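PDB 4K49: 1,4-dihydroxy-2-naphthoyl-CoA hydrolase from Escherichia coli, which hydrolyses the thioester 1,4-dihydroxy-2-naphthoyl-CoA to 1,4-dihydroxy-2-naphthoate and CoA in menaquinone biosynthesis, and also accepts many other acyl-CoA thioesters. Local coordinates for residues 44-47 and 52-55. Numbering follows the deposited sequence.
Sequences SRTK and LLHG. With HFQ (2,4-dihydroxyphenacyl coenzyme A), chain E.
H54 reaches T46 first through its backbone: H54 N donates to T46 O over 2.8 Å, and H54 CB rests 3.2 Å from the same oxygen. CG anti to the backbone N (chi1 -162°) lays the imidazole alongside the K47 carbonyl, with one face turned to the ligand. CG and ND1 face HFQ O1B, 3.5 Å from ND1; CD2 has K47 O at the ring edge, in plane. At NE2 the ligand's dihydroxyphenyl ring stands nearly upright on the face, its edge atom C3B 3.5 Å away, off-centre toward the rim. Histidine suits this place because both ring nitrogens are used: ND1 caps the N of G56 at the start of helix 55-72, the long helix of the hotdog fold, and NE2 is hydrogen-bonded to S64 OG of the second subunit, fixing the ring at a site shared between subunits. G55 N donates to HFQ O1B (2.8 Å); a glycine here suits the closeness of HFQ C3P. L53, buried and aliphatic, brings CD1 3.3 Å from T46 O and beside OG1, whose hydrogen bonds to P41 O and D43 N suit threonine at a buried position of the loop. Partly exposed K47 suits lysine: its aliphatic CB meets L52 O (3.3 Å), while the extended chain directs the charged end away from 52-55.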
loop_
_atom_site.group_PDB
_atom_site.type_symbol
_atom_site.label_atom_id
_atom_site.label_comp_id
_atom_site.label_asym_id
_atom_site.label_seq_id
_atom_site.Cartn_x
_atom_site.Cartn_y
_atom_site.Cartn_z
ATOM N N SER A 44 -15.680 -0.263 1.302
ATOM C CA SER A 44 -15.374 1.165 1.434
ATOM C C SER A 44 -14.031 1.427 2.113
ATOM O O SER A 44 -13.394 2.452 1.871
ATOM C CB SER A 44 -16.492 1.899 2.178
ATOM O OG SER A 44 -16.649 1.378 3.485
ATOM N N ARG A 45 -13.594 0.507 2.963
ATOM C CA ARG A 45 -12.332 0.703 3.685
ATOM C C ARG A 45 -11.124 0.508 2.790
ATOM O O ARG A 45 -10.023 0.941 3.129
ATOM C CB ARG A 45 -12.265 -0.256 4.875
ATOM C CG ARG A 45 -13.414 -0.022 5.873
ATOM C CD ARG A 45 -13.472 -1.138 6.897
ATOM N NE ARG A 45 -13.995 -2.362 6.306
ATOM C CZ ARG A 45 -14.218 -3.483 6.988
ATOM N NH1 ARG A 45 -14.708 -4.555 6.375
ATOM N NH2 ARG A 45 -13.945 -3.527 8.275
ATOM N N THR A 46 -11.326 -0.140 1.644
ATOM C CA THR A 46 -10.201 -0.554 0.795
ATOM C C THR A 46 -10.396 -0.247 -0.685
ATOM O O THR A 46 -9.595 -0.680 -1.518
ATOM C CB THR A 46 -9.918 -2.061 0.940
ATOM O OG1 THR A 46 -11.093 -2.793 0.599
ATOM C CG2 THR A 46 -9.537 -2.406 2.372
ATOM N N LYS A 47 -11.456 0.477 -1.036
ATOM C CA LYS A 47 -11.666 0.826 -2.451
ATOM C C LYS A 47 -11.090 2.191 -2.806
ATOM O O LYS A 47 -10.882 3.033 -1.925
ATOM C CB LYS A 47 -13.163 0.823 -2.798
ATOM C CG LYS A 47 -13.781 -0.557 -2.933
ATOM C CD LYS A 47 -15.299 -0.413 -3.013
ATOM C CE LYS A 47 -15.934 -1.664 -3.566
ATOM N NZ LYS A 47 -17.400 -1.507 -3.755
ATOM N N LEU A 52 -12.988 0.382 -7.544
ATOM C CA LEU A 52 -12.065 -0.755 -7.561
ATOM C C LEU A 52 -11.386 -0.931 -6.215
ATOM O O LEU A 52 -11.327 -0.005 -5.410
ATOM C CB LEU A 52 -10.989 -0.568 -8.640
ATOM C CG LEU A 52 -11.461 -0.169 -10.035
ATOM C CD1 LEU A 52 -10.276 -0.159 -11.010
ATOM C CD2 LEU A 52 -12.568 -1.100 -10.515
ATOM N N LEU A 53 -10.878 -2.128 -5.961
ATOM C CA LEU A 53 -9.953 -2.315 -4.855
ATOM C C LEU A 53 -8.761 -1.380 -5.081
ATOM O O LEU A 53 -8.145 -1.389 -6.146
ATOM C CB LEU A 53 -9.499 -3.778 -4.811
ATOM C CG LEU A 53 -8.405 -4.104 -3.798
ATOM C CD1 LEU A 53 -8.892 -3.801 -2.381
ATOM C CD2 LEU A 53 -7.997 -5.554 -3.932
ATOM N N HIS A 54 -8.471 -0.556 -4.083
ATOM C CA HIS A 54 -7.369 0.406 -4.127
ATOM C C HIS A 54 -6.066 -0.370 -4.291
ATOM O O HIS A 54 -5.824 -1.359 -3.577
ATOM C CB HIS A 54 -7.362 1.176 -2.798
ATOM C CG HIS A 54 -6.604 2.469 -2.814
ATOM N ND1 HIS A 54 -5.237 2.533 -2.981
ATOM C CD2 HIS A 54 -7.016 3.740 -2.585
ATOM C CE1 HIS A 54 -4.845 3.795 -2.902
ATOM N NE2 HIS A 54 -5.903 4.547 -2.658
ATOM N N GLY A 55 -5.229 0.064 -5.231
ATOM C CA GLY A 55 -3.946 -0.585 -5.448
ATOM C C GLY A 55 -3.117 -0.600 -4.180
ATOM O O GLY A 55 -2.384 -1.559 -3.903
HETATM C CB HFQ E . -5.264 2.662 -8.837
HETATM N N1A HFQ E . -12.576 1.087 -19.536
HETATM O O1A HFQ E . -7.053 -6.458 -22.076
HETATM P P1A HFQ E . -6.718 -5.928 -20.653
HETATM C C1B HFQ E . -5.830 3.213 -7.492
HETATM O O1B HFQ E . -5.806 2.477 -6.453
HETATM C C1D HFQ E . -10.846 -3.498 -18.675
HETATM S S1P HFQ E . -6.406 1.645 -9.773
HETATM C C2A HFQ E . -12.712 0.317 -18.444
HETATM O O2A HFQ E . -5.963 -6.999 -19.850
HETATM P P2A HFQ E . -4.321 -4.642 -20.607
HETATM C C2B HFQ E . -6.427 4.563 -7.367
HETATM O O2B HFQ E . -8.047 8.350 -6.767
HETATM C C2D HFQ E . -11.211 -4.546 -19.533
HETATM O O2D HFQ E . -12.627 -4.681 -19.659
HETATM C C2P HFQ E . -6.557 0.073 -8.958
HETATM N N3A HFQ E . -12.168 -0.913 -18.393
HETATM O O3A HFQ E . -5.897 -4.628 -20.761
HETATM C C3B HFQ E . -6.401 5.147 -6.103
HETATM O O3B HFQ E . -7.024 4.701 -9.706
HETATM C C3D HFQ E . -10.601 -5.742 -19.035
HETATM O O3D HFQ E . -11.575 -6.602 -18.397
HETATM P P3D HFQ E . -11.677 -8.184 -18.838
HETATM C C3P HFQ E . -5.373 -0.830 -9.060
HETATM C C4A HFQ E . -11.470 -1.393 -19.448
HETATM O O4A HFQ E . -3.757 -5.539 -21.616
HETATM C C4B HFQ E . -6.940 6.387 -5.908
HETATM C C4D HFQ E . -9.582 -5.337 -18.107
HETATM O O4D HFQ E . -9.596 -3.880 -18.115
HETATM N N4P HFQ E . -5.067 -1.179 -10.354
HETATM C C5A HFQ E . -11.306 -0.625 -20.598
HETATM O O5A HFQ E . -3.838 -3.192 -20.832
HETATM C C5B HFQ E . -7.512 7.084 -6.982
HETATM C C5D HFQ E . -8.285 -5.813 -18.608
HETATM O O5D HFQ E . -8.064 -5.548 -19.937
HETATM C C5P HFQ E . -5.924 -2.064 -11.057
HETATM O O5P HFQ E . -6.962 -2.563 -10.488
HETATM C C6A HFQ E . -11.891 0.664 -20.622
HETATM N N6A HFQ E . -11.764 1.516 -21.778
HETATM O O6A HFQ E . -3.930 -5.062 -19.151
HETATM C C6B HFQ E . -7.538 6.503 -8.256
HETATM C C6P HFQ E . -5.612 -2.468 -12.476
HETATM N N7A HFQ E . -10.560 -1.375 -21.479
HETATM O O7A HFQ E . -11.338 -8.332 -20.413
HETATM C C7B HFQ E . -7.005 5.251 -8.444
HETATM C C7P HFQ E . -5.739 -3.980 -12.727
HETATM C C8A HFQ E . -10.273 -2.562 -20.908
HETATM O O8A HFQ E . -10.738 -8.966 -18.050
HETATM N N8P HFQ E . -5.001 -4.449 -13.900
HETATM N N9A HFQ E . -10.819 -2.571 -19.673
HETATM O O9A HFQ E . -13.098 -8.695 -18.571
HETATM C C9P HFQ E . -5.646 -4.356 -15.223
HETATM O O9P HFQ E . -6.743 -3.928 -15.300
HETATM C CAP HFQ E . -4.848 -4.814 -16.436
HETATM O OAP HFQ E . -3.769 -5.575 -15.995
HETATM C CBP HFQ E . -4.259 -3.614 -17.207
HETATM C CCP HFQ E . -3.387 -4.111 -18.292
HETATM C CDP HFQ E . -5.368 -2.717 -17.783
HETATM C CEP HFQ E . -3.465 -2.803 -16.265
#